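Local coordinates for protein NDP-rhamnosyltransferase (Saccharopolyspora spinosa, PDB 3TSA) that is a glycosyltransferase-type enzyme with the two-domain GT-B fold, related to the erythromycin biosynthesis protein CIII family, at residues V138-G144 with P175-P181; M2-V7 with W113-L119. One frame throughout, in Å; residues are numbered along the deposited sequence.

Contact 1: V138-G144 with P175-P181; sequences VVLHRWG and PELILDP
R142 lies across I178 and reaches D180, so that its guanidinium has a methyl over one face and a carboxylate near its edge. I178 CG2 sits over the centre of the guanidinium, 3.8 Å from R142 CZ. The salt bridge from R142 NH1 to D180 OD2 (2.9 Å) is bent, 140° at the hydrogen; the guanidinium and carboxylate planes stand 77° apart, and NH1 comes from above the carboxylate plane. With chi1 at -74°, R142 CG is anti to the carbonyl carbon, and the extended chain beyond it carries the cation to D180. D146 and P192 O hold other R142 nitrogens, while Q187 and the backbone of C182 bind D180, probably limiting rotation at both ends. The D180 side chain lies about 7 Å from the bound magnesium ion, too far to be a ligand.

On the face shared by V139, H141, L177 and L179, the V139 side chain crosses that of L179 at an angle, CG1 to CG 3.6 Å, and lies alongside that of L177. The H141 ring meets L179 obliquely. On the other face L140 CG packs against P175 CB (3.7 Å). Backbone bonds alternate in parallel register: L140 N to L177 O (2.8 Å), L179 N to L140 O (2.6 Å) and R142 N to L179 O. Beyond them P181 CD presses on R142 O at 3.1 Å, a buried carbonyl with no polar partner in the model.

Helix 376-385 packs on V139, L177 and L179, and W143 hydrogen-bonds through its backbone O to S296 and its ring NE1 to D317. The two strands and intervening helix 151-166 form a beta-alpha-beta unit of the Rossmann-like N-terminal domain, backed by the C-terminal helix that returns to it, as in GT-B enzymes.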
loop_
_atom_site.group_PDB
_atom_site.type_symbol
_atom_site.label_atom_id
_atom_site.label_comp_id
_atom_site.label_asym_id
_atom_site.label_seq_id
_atom_site.Cartn_x
_atom_site.Cartn_y
_atom_site.Cartn_z
ATOM N N VAL A 138 -7.693 -22.025 5.772
ATOM C CA VAL A 138 -7.640 -21.424 4.467
ATOM C C VAL A 138 -8.873 -20.562 4.321
ATOM O O VAL A 138 -10.005 -21.060 4.438
ATOM C CB VAL A 138 -7.517 -22.479 3.344
ATOM C CG1 VAL A 138 -7.747 -21.850 1.982
ATOM C CG2 VAL A 138 -6.109 -23.093 3.360
ATOM N N VAL A 139 -8.646 -19.290 4.016
ATOM C CA VAL A 139 -9.756 -18.409 3.670
ATOM C C VAL A 139 -9.600 -18.179 2.183
ATOM O O VAL A 139 -8.566 -17.629 1.712
ATOM C CB VAL A 139 -9.661 -17.078 4.421
ATOM C CG1 VAL A 139 -10.758 -16.076 3.901
ATOM C CG2 VAL A 139 -9.885 -17.253 5.992
ATOM N N LEU A 140 -10.579 -18.627 1.403
ATOM C CA LEU A 140 -10.515 -18.429 -0.038
ATOM C C LEU A 140 -10.995 -16.988 -0.351
ATOM O O LEU A 140 -11.866 -16.434 0.332
ATOM C CB LEU A 140 -11.425 -19.447 -0.819
ATOM C CG LEU A 140 -10.844 -20.852 -0.984
ATOM C CD1 LEU A 140 -11.682 -21.581 -2.086
ATOM C CD2 LEU A 140 -9.336 -20.830 -1.306
ATOM N N HIS A 141 -10.426 -16.398 -1.402
ATOM C CA HIS A 141 -10.841 -15.050 -1.852
ATOM C C HIS A 141 -11.240 -15.018 -3.327
ATOM O O HIS A 141 -10.406 -15.268 -4.202
ATOM C CB HIS A 141 -9.668 -14.071 -1.618
ATOM C CG HIS A 141 -10.071 -12.636 -1.686
ATOM N ND1 HIS A 141 -10.213 -11.982 -2.889
ATOM C CD2 HIS A 141 -10.395 -11.736 -0.721
ATOM C CE1 HIS A 141 -10.602 -10.735 -2.664
ATOM N NE2 HIS A 141 -10.738 -10.561 -1.364
ATOM N N ARG A 142 -12.492 -14.664 -3.609
ATOM C CA ARG A 142 -12.932 -14.452 -4.970
ATOM C C ARG A 142 -12.474 -13.090 -5.439
ATOM O O ARG A 142 -12.519 -12.110 -4.684
ATOM C CB ARG A 142 -14.460 -14.485 -5.021
ATOM C CG ARG A 142 -14.920 -15.922 -4.874
ATOM C CD ARG A 142 -16.446 -16.005 -4.727
ATOM N NE ARG A 142 -16.800 -17.467 -4.794
ATOM C CZ ARG A 142 -17.853 -17.964 -4.115
ATOM N NH1 ARG A 142 -18.701 -17.136 -3.427
ATOM N NH2 ARG A 142 -18.068 -19.303 -4.124
ATOM N N TRP A 143 -12.073 -13.024 -6.709
ATOM C CA TRP A 143 -11.811 -11.678 -7.283
ATOM C C TRP A 143 -13.088 -11.028 -7.819
ATOM O O TRP A 143 -13.147 -9.795 -8.040
ATOM C CB TRP A 143 -10.719 -11.775 -8.350
ATOM C CG TRP A 143 -11.246 -12.574 -9.519
ATOM C CD1 TRP A 143 -11.987 -12.089 -10.547
ATOM C CD2 TRP A 143 -11.229 -13.975 -9.650
ATOM N NE1 TRP A 143 -12.391 -13.109 -11.368
ATOM C CE2 TRP A 143 -11.939 -14.288 -10.849
ATOM C CE3 TRP A 143 -10.628 -15.013 -8.920
ATOM C CZ2 TRP A 143 -12.100 -15.581 -11.310
ATOM C CZ3 TRP A 143 -10.782 -16.318 -9.375
ATOM C CH2 TRP A 143 -11.527 -16.593 -10.579
ATOM N N GLY A 144 -14.126 -11.832 -8.030
ATOM C CA GLY A 144 -15.361 -11.299 -8.603
ATOM C C GLY A 144 -16.331 -12.446 -8.945
ATOM O O GLY A 144 -16.594 -13.275 -8.102
ATOM N N PRO A 175 -12.500 -25.219 2.229
ATOM C CA PRO A 175 -11.901 -24.090 2.967
ATOM C C PRO A 175 -12.739 -23.680 4.187
ATOM O O PRO A 175 -13.978 -23.894 4.223
ATOM C CB PRO A 175 -11.842 -22.961 1.918
ATOM C CG PRO A 175 -13.085 -23.303 0.986
ATOM C CD PRO A 175 -12.975 -24.833 0.890
ATOM N N GLU A 176 -12.094 -23.003 5.124
ATOM C CA GLU A 176 -12.767 -22.432 6.303
ATOM C C GLU A 176 -13.857 -21.436 5.949
ATOM O O GLU A 176 -14.911 -21.377 6.633
ATOM C CB GLU A 176 -11.757 -21.721 7.198
ATOM C CG GLU A 176 -11.727 -22.174 8.561
ATOM C CD GLU A 176 -11.516 -23.665 8.597
ATOM O OE1 GLU A 176 -12.467 -24.323 9.092
ATOM O OE2 GLU A 176 -10.467 -24.172 8.065
ATOM N N LEU A 177 -13.638 -20.663 4.869
ATOM C CA LEU A 177 -14.433 -19.461 4.628
ATOM C C LEU A 177 -14.121 -19.102 3.150
ATOM O O LEU A 177 -13.003 -19.328 2.686
ATOM C CB LEU A 177 -13.887 -18.368 5.581
ATOM C CG LEU A 177 -14.522 -17.002 5.520
ATOM C CD1 LEU A 177 -16.031 -17.167 5.741
ATOM C CD2 LEU A 177 -13.893 -16.027 6.544
ATOM N N ILE A 178 -15.100 -18.573 2.416
ATOM C CA ILE A 178 -14.816 -17.941 1.073
ATOM C C ILE A 178 -15.195 -16.485 1.213
ATOM O O ILE A 178 -16.310 -16.201 1.741
ATOM C CB ILE A 178 -15.723 -18.536 -0.016
ATOM C CG1 ILE A 178 -15.438 -20.064 -0.062
ATOM C CG2 ILE A 178 -15.342 -17.919 -1.328
ATOM C CD1 ILE A 178 -16.423 -20.888 -0.973
ATOM N N LEU A 179 -14.306 -15.552 0.814
ATOM C CA LEU A 179 -14.729 -14.130 0.856
ATOM C C LEU A 179 -15.137 -13.729 -0.566
ATOM O O LEU A 179 -14.470 -14.116 -1.516
ATOM C CB LEU A 179 -13.604 -13.216 1.308
ATOM C CG LEU A 179 -13.053 -13.580 2.695
ATOM C CD1 LEU A 179 -11.970 -12.542 2.977
ATOM C CD2 LEU A 179 -14.104 -13.446 3.743
ATOM N N ASP A 180 -16.213 -12.946 -0.697
ATOM C CA ASP A 180 -16.772 -12.664 -2.027
ATOM C C ASP A 180 -17.116 -11.174 -2.141
ATOM O O ASP A 180 -18.099 -10.700 -1.506
ATOM C CB ASP A 180 -18.077 -13.560 -2.168
ATOM C CG ASP A 180 -18.608 -13.538 -3.544
ATOM O OD1 ASP A 180 -18.107 -12.732 -4.375
ATOM O OD2 ASP A 180 -19.549 -14.360 -3.818
ATOM N N PRO A 181 -16.392 -10.413 -3.028
ATOM C CA PRO A 181 -16.712 -9.025 -3.242
ATOM C C PRO A 181 -17.723 -8.812 -4.416
ATOM O O PRO A 181 -18.115 -7.684 -4.714
ATOM C CB PRO A 181 -15.351 -8.437 -3.627
ATOM C CG PRO A 181 -14.698 -9.561 -4.535
ATOM C CD PRO A 181 -15.178 -10.873 -3.755
#

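Contact 2: M2-V7 with W113-L119; sequences MRVLVV and WRPSVLL
V4 and V117 stand side by side in the tight part of this contact, V4 CG2 touching V117 CG1 at 3.6 Å. V117 turns CG1 between its backbone N and carbonyl carbon (chi1 58°), which brings that methyl against V4. The other V4 methyl, CG1, crosses to L119 CB at 3.8 Å. On the reverse face L5 CB touches both P115 CB (3.8 Å) and L118 CD2. Parallel-strand bonds from L5 N to V117 O, L119 N to L5 O and V7 N to L119 O lock the register.

Toward the start of the strands the contact becomes more polar and partly exposed, although W113 still packs on R3. R3 CD lies over the W113 six-membered ring, 4.0 Å from its centroid in a CH-pi contact, while the guanidinium plane stands nearly perpendicular to the ring, at 89°. A bend at chi3 (-57°) brings NE to R114 O, and the guanidinium turns NH1 to the same oxygen, side-on, each at 2.9 Å. S116 OG takes the R3 N-H (3.1 Å), and S116 N returns a bond to R3 O. The R114 side chain leads outward to E111, and F208 of the second subunit meets W113 edge-to-face.

Strand 3-7 lies between strands 31-36 and 117-121; helix 19-27 covers V4, V6 and L119, and V139 of strand 138-141 packs on V117 and L119.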
loop_
_atom_site.group_PDB
_atom_site.type_symbol
_atom_site.label_atom_id
_atom_site.label_comp_id
_atom_site.label_asym_id
_atom_site.label_seq_id
_atom_site.Cartn_x
_atom_site.Cartn_y
_atom_site.Cartn_z
ATOM N N MET A 2 -2.009 -12.142 13.786
ATOM C CA MET A 2 -1.990 -13.146 12.729
ATOM C C MET A 2 -0.767 -12.895 11.883
ATOM O O MET A 2 -0.307 -11.761 11.691
ATOM C CB MET A 2 -3.228 -13.023 11.841
ATOM C CG MET A 2 -4.565 -13.281 12.632
ATOM S SD MET A 2 -5.857 -13.205 11.477
ATOM C CE MET A 2 -5.968 -11.405 11.329
ATOM N N ARG A 3 -0.266 -13.976 11.342
ATOM C CA ARG A 3 0.665 -13.901 10.237
ATOM C C ARG A 3 -0.069 -14.486 9.019
ATOM O O ARG A 3 -0.331 -15.701 8.973
ATOM C CB ARG A 3 1.935 -14.669 10.543
ATOM C CG ARG A 3 3.041 -13.800 11.242
ATOM C CD ARG A 3 4.516 -14.441 11.180
ATOM N NE ARG A 3 4.428 -15.743 11.781
ATOM C CZ ARG A 3 4.351 -15.949 13.103
ATOM N NH1 ARG A 3 4.225 -17.196 13.589
ATOM N NH2 ARG A 3 4.425 -14.910 13.958
ATOM N N VAL A 4 -0.417 -13.615 8.056
ATOM C CA VAL A 4 -1.205 -14.044 6.911
ATOM C C VAL A 4 -0.337 -14.242 5.686
ATOM O O VAL A 4 0.162 -13.241 5.150
ATOM C CB VAL A 4 -2.346 -13.013 6.609
ATOM C CG1 VAL A 4 -3.307 -13.515 5.409
ATOM C CG2 VAL A 4 -3.085 -12.692 7.907
ATOM N N LEU A 5 -0.291 -15.489 5.170
ATOM C CA LEU A 5 0.412 -15.759 3.884
ATOM C C LEU A 5 -0.627 -15.699 2.785
ATOM O O LEU A 5 -1.622 -16.489 2.874
ATOM C CB LEU A 5 1.093 -17.142 3.877
ATOM C CG LEU A 5 1.944 -17.525 2.653
ATOM C CD1 LEU A 5 3.081 -16.521 2.412
ATOM C CD2 LEU A 5 2.560 -18.941 2.840
ATOM N N VAL A 6 -0.381 -14.867 1.794
ATOM C CA VAL A 6 -1.312 -14.657 0.736
ATOM C C VAL A 6 -0.825 -15.440 -0.488
ATOM O O VAL A 6 0.378 -15.360 -0.868
ATOM C CB VAL A 6 -1.392 -13.182 0.430
ATOM C CG1 VAL A 6 -2.362 -12.907 -0.759
ATOM C CG2 VAL A 6 -1.741 -12.436 1.704
ATOM N N VAL A 7 -1.721 -16.246 -1.057
ATOM C CA VAL A 7 -1.361 -17.165 -2.123
ATOM C C VAL A 7 -2.254 -16.839 -3.314
ATOM O O VAL A 7 -3.384 -17.322 -3.390
ATOM C CB VAL A 7 -1.630 -18.587 -1.676
ATOM C CG1 VAL A 7 -1.201 -19.589 -2.705
ATOM C CG2 VAL A 7 -0.917 -18.849 -0.331
ATOM N N TRP A 113 8.427 -18.952 7.588
ATOM C CA TRP A 113 7.687 -17.789 8.040
ATOM C C TRP A 113 6.558 -18.103 9.058
ATOM O O TRP A 113 6.087 -17.182 9.809
ATOM C CB TRP A 113 7.164 -17.053 6.803
ATOM C CG TRP A 113 6.698 -15.624 7.094
ATOM C CD1 TRP A 113 7.491 -14.530 7.380
ATOM C CD2 TRP A 113 5.345 -15.139 7.080
ATOM N NE1 TRP A 113 6.715 -13.389 7.545
ATOM C CE2 TRP A 113 5.394 -13.721 7.341
ATOM C CE3 TRP A 113 4.114 -15.746 6.868
ATOM C CZ2 TRP A 113 4.248 -12.928 7.430
ATOM C CZ3 TRP A 113 2.965 -14.952 6.936
ATOM C CH2 TRP A 113 3.028 -13.570 7.231
ATOM N N ARG A 114 6.115 -19.379 9.108
ATOM C CA ARG A 114 5.078 -19.820 10.078
ATOM C C ARG A 114 3.796 -18.976 10.063
ATOM O O ARG A 114 3.423 -18.338 11.066
ATOM C CB ARG A 114 5.682 -19.872 11.516
ATOM C CG ARG A 114 6.862 -20.869 11.662
ATOM C CD ARG A 114 6.934 -21.366 13.144
ATOM N NE ARG A 114 7.924 -22.433 13.363
ATOM C CZ ARG A 114 7.884 -23.649 12.809
ATOM N NH1 ARG A 114 6.888 -24.001 11.995
ATOM N NH2 ARG A 114 8.855 -24.517 13.068
ATOM N N PRO A 115 3.087 -18.973 8.951
ATOM C CA PRO A 115 1.828 -18.281 8.886
ATOM C C PRO A 115 0.779 -18.902 9.791
ATOM O O PRO A 115 0.825 -20.144 10.114
ATOM C CB PRO A 115 1.447 -18.432 7.390
ATOM C CG PRO A 115 2.016 -19.730 7.030
ATOM C CD PRO A 115 3.411 -19.604 7.655
ATOM N N SER A 116 -0.156 -18.091 10.246
ATOM C CA SER A 116 -1.276 -18.680 10.943
ATOM C C SER A 116 -2.521 -18.864 10.119
ATOM O O SER A 116 -3.437 -19.564 10.541
ATOM C CB SER A 116 -1.608 -17.936 12.229
ATOM O OG SER A 116 -1.877 -16.605 11.967
ATOM N N VAL A 117 -2.576 -18.282 8.925
ATOM C CA VAL A 117 -3.788 -18.412 8.165
ATOM C C VAL A 117 -3.297 -18.136 6.720
ATOM O O VAL A 117 -2.281 -17.386 6.521
ATOM C CB VAL A 117 -4.852 -17.378 8.624
ATOM C CG1 VAL A 117 -4.343 -15.989 8.502
ATOM C CG2 VAL A 117 -6.191 -17.552 7.851
ATOM N N LEU A 118 -3.930 -18.834 5.788
ATOM C CA LEU A 118 -3.623 -18.685 4.357
ATOM C C LEU A 118 -4.804 -17.962 3.707
ATOM O O LEU A 118 -5.943 -18.409 3.827
ATOM C CB LEU A 118 -3.390 -20.037 3.707
ATOM C CG LEU A 118 -2.397 -20.968 4.386
ATOM C CD1 LEU A 118 -2.382 -22.313 3.489
ATOM C CD2 LEU A 118 -1.006 -20.289 4.501
ATOM N N LEU A 119 -4.528 -16.860 2.995
ATOM C CA LEU A 119 -5.551 -16.156 2.237
ATOM C C LEU A 119 -5.245 -16.497 0.781
ATOM O O LEU A 119 -4.197 -16.122 0.245
ATOM C CB LEU A 119 -5.381 -14.663 2.482
ATOM C CG LEU A 119 -6.374 -13.814 1.690
ATOM C CD1 LEU A 119 -7.826 -14.143 2.033
ATOM C CD2 LEU A 119 -6.109 -12.354 1.958
#

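In the fold
Contacts 1 and 2 belong to one parallel sheet, in which strands 117-121 and 138-141 are neighbours. Their centres lie 14 Å apart, joined by a probable hydrogen bond from V139 N to L118 O (2.8 Å) and by packing of V138 on L118. Both have aliphatic cores, and helix 19-27 reaches each. Their polar ends differ with place: contact 1 has its salt bridge at the C-terminal ends of its strands, where the neighbouring W143 meets S296 and D317, whereas contact 2 has an arginine gripping a backbone carbonyl oxygen at the N-terminal ends, beside the other subunit. Both are largely buried, but contact 1 is nearer the chain's centre.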